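Endo-1,3-beta-glucanase, family GH16 (Zobellia galactanivorans, PDB 4CRQ) probably hydrolyses internal beta-1,3-glucosidic bonds in glucans such as laminarin, this chain being the GH16 catalytic module of a longer, modular enzyme. Local coordinates at residues W99-N104 / P111-I116. The protein carries 1 engineered substitution. Sequence-based numbering, arbitrary orientation.
Sequences WMLGNN and PACGEI
Two neighbouring antiparallel strands of the GH16 beta-jelly-roll meet where Met100 and Leu101 pair with Ile116 and Glu115; the second strand opens with the Glu-Ile-Asp sequence that matches the start of the family's active-site signature. Met100 and Ile116 form a hydrogen-bonded pair, Met100 N to Ile116 O at 2.8 Å and Ile116 N to Met100 O at 2.9 Å. A longer bond from Gly102 N to Gly114 O, 3.2 Å, carries the ladder past the non-hydrogen-bonded pair of Leu101 and Glu115. A side chain on Gly102 would run into the carbonyl oxygen of Cys113.

The Glu115 side chain is fully stretched, with CG anti to the backbone N (chi1 178°), and this brings its carboxylate to the benzo part of the Trp99 indole. OE2 of Glu115 comes within 3.4 Å of Trp99 CE3, the carboxylate and ring planes being inclined by 47°. Trp110 NE1 donates to Glu115 OE1, Asp117 lies close to OE2, and Trp99 NE1 is held by Asn201. An alanine in place of Glu115 would probably leave Trp110 NE1 without this acceptor and open a gap beside Trp99. Leu101 runs alongside Glu115, its CD2 3.8 Å from Glu115 CB, and packs on Phe197 and Leu199 of strand 196-204.

Before the strand, a type I turn from Pro111 to Gly114 is closed by Gly114 N bonding to Pro111 O. Cys113 there faces helix 105-108, while Asn104, whose ND2 bonds to Glu191, sets its OD1 3.2 Å from Cys113 CA.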
loop_
_atom_site.group_PDB
_atom_site.type_symbol
_atom_site.label_atom_id
_atom_site.label_comp_id
_atom_site.label_asym_id
_atom_site.label_seq_id
_atom_site.Cartn_x
_atom_site.Cartn_y
_atom_site.Cartn_z
ATOM N N TRP A 99 2.017 -0.291 -0.473
ATOM C CA TRP A 99 2.766 -0.974 0.580
ATOM C C TRP A 99 3.527 -2.180 0.145
ATOM O O TRP A 99 3.535 -2.491 -1.050
ATOM C CB TRP A 99 1.818 -1.280 1.747
ATOM C CG TRP A 99 0.533 -2.022 1.419
ATOM C CD1 TRP A 99 -0.473 -1.678 0.508
ATOM C CD2 TRP A 99 0.062 -3.244 2.055
ATOM N NE1 TRP A 99 -1.499 -2.590 0.533
ATOM C CE2 TRP A 99 -1.234 -3.565 1.442
ATOM C CE3 TRP A 99 0.573 -4.092 3.037
ATOM C CZ2 TRP A 99 -1.969 -4.688 1.822
ATOM C CZ3 TRP A 99 -0.170 -5.204 3.416
ATOM C CH2 TRP A 99 -1.414 -5.504 2.822
ATOM N N MET A 100 4.184 -2.859 1.087
ATOM C CA MET A 100 5.058 -3.995 0.752
ATOM C C MET A 100 4.972 -5.025 1.853
ATOM O O MET A 100 4.789 -4.675 3.026
ATOM C CB MET A 100 6.528 -3.547 0.635
ATOM C CG MET A 100 6.752 -2.370 -0.324
ATOM S SD MET A 100 8.487 -1.912 -0.472
ATOM C CE MET A 100 9.075 -3.174 -1.595
ATOM N N LEU A 101 5.096 -6.291 1.484
ATOM C CA LEU A 101 5.129 -7.405 2.455
ATOM C C LEU A 101 6.302 -8.333 2.173
ATOM O O LEU A 101 6.667 -8.507 1.003
ATOM C CB LEU A 101 3.833 -8.217 2.374
ATOM C CG LEU A 101 2.553 -7.630 2.999
ATOM C CD1 LEU A 101 1.310 -8.356 2.494
ATOM C CD2 LEU A 101 2.590 -7.633 4.518
ATOM N N GLY A 102 6.876 -8.970 3.201
ATOM C CA GLY A 102 7.991 -9.894 2.969
ATOM C C GLY A 102 7.539 -11.104 2.164
ATOM O O GLY A 102 6.442 -11.646 2.406
ATOM N N ASN A 103 8.368 -11.514 1.196
ATOM C CA ASN A 103 8.137 -12.772 0.442
ATOM C C ASN A 103 7.863 -13.966 1.334
ATOM O O ASN A 103 7.112 -14.874 0.954
ATOM C CB ASN A 103 9.351 -13.140 -0.401
ATOM C CG ASN A 103 9.456 -12.345 -1.682
ATOM O OD1 ASN A 103 8.583 -11.527 -2.020
ATOM N ND2 ASN A 103 10.531 -12.583 -2.408
ATOM N N ASN A 104 8.479 -13.976 2.523
ATOM C CA ASN A 104 8.351 -15.147 3.417
ATOM C C ASN A 104 7.013 -15.238 4.184
ATOM O O ASN A 104 6.860 -16.101 5.066
ATOM C CB ASN A 104 9.566 -15.255 4.360
ATOM C CG ASN A 104 9.654 -14.112 5.367
ATOM O OD1 ASN A 104 8.866 -13.147 5.335
ATOM N ND2 ASN A 104 10.625 -14.209 6.263
ATOM N N PRO A 111 2.564 -10.751 11.469
ATOM C CA PRO A 111 3.490 -9.729 10.952
ATOM C C PRO A 111 4.972 -10.111 10.891
ATOM O O PRO A 111 5.794 -9.249 10.552
ATOM C CB PRO A 111 3.260 -8.568 11.931
ATOM C CG PRO A 111 3.012 -9.251 13.254
ATOM C CD PRO A 111 2.371 -10.585 12.930
ATOM N N ALA A 112 5.310 -11.372 11.202
ATOM C CA ALA A 112 6.716 -11.822 11.185
ATOM C C ALA A 112 7.379 -11.568 9.837
ATOM O O ALA A 112 8.563 -11.303 9.810
ATOM C CB ALA A 112 6.862 -13.284 11.568
ATOM N N CYS A 113 6.614 -11.648 8.734
ATOM C CA CYS A 113 7.143 -11.390 7.390
ATOM C C CYS A 113 7.628 -9.949 7.191
ATOM O O CYS A 113 8.454 -9.689 6.321
ATOM C CB CYS A 113 6.088 -11.692 6.335
ATOM S SG CYS A 113 4.582 -10.705 6.507
ATOM N N GLY A 114 7.086 -9.030 7.999
ATOM C CA GLY A 114 7.375 -7.596 7.909
ATOM C C GLY A 114 6.455 -6.943 6.890
ATOM O O GLY A 114 6.029 -7.558 5.897
ATOM N N GLU A 115 6.144 -5.681 7.143
ATOM C CA GLU A 115 5.308 -4.885 6.275
ATOM C C GLU A 115 5.825 -3.464 6.253
ATOM O O GLU A 115 6.099 -2.886 7.302
ATOM C CB GLU A 115 3.869 -4.902 6.788
ATOM C CG GLU A 115 2.866 -4.059 5.975
ATOM C CD GLU A 115 1.454 -4.032 6.565
ATOM O OE1 GLU A 115 1.070 -4.937 7.338
ATOM O OE2 GLU A 115 0.678 -3.099 6.267
ATOM N N ILE A 116 5.930 -2.889 5.059
ATOM C CA ILE A 116 6.319 -1.485 4.893
ATOM C C ILE A 116 5.140 -0.791 4.228
ATOM O O ILE A 116 4.844 -1.063 3.063
ATOM C CB ILE A 116 7.601 -1.279 4.034
ATOM C CG1 ILE A 116 8.783 -2.132 4.560
ATOM C CG2 ILE A 116 7.967 0.234 3.963
ATOM C CD1 ILE A 116 10.013 -2.112 3.653
#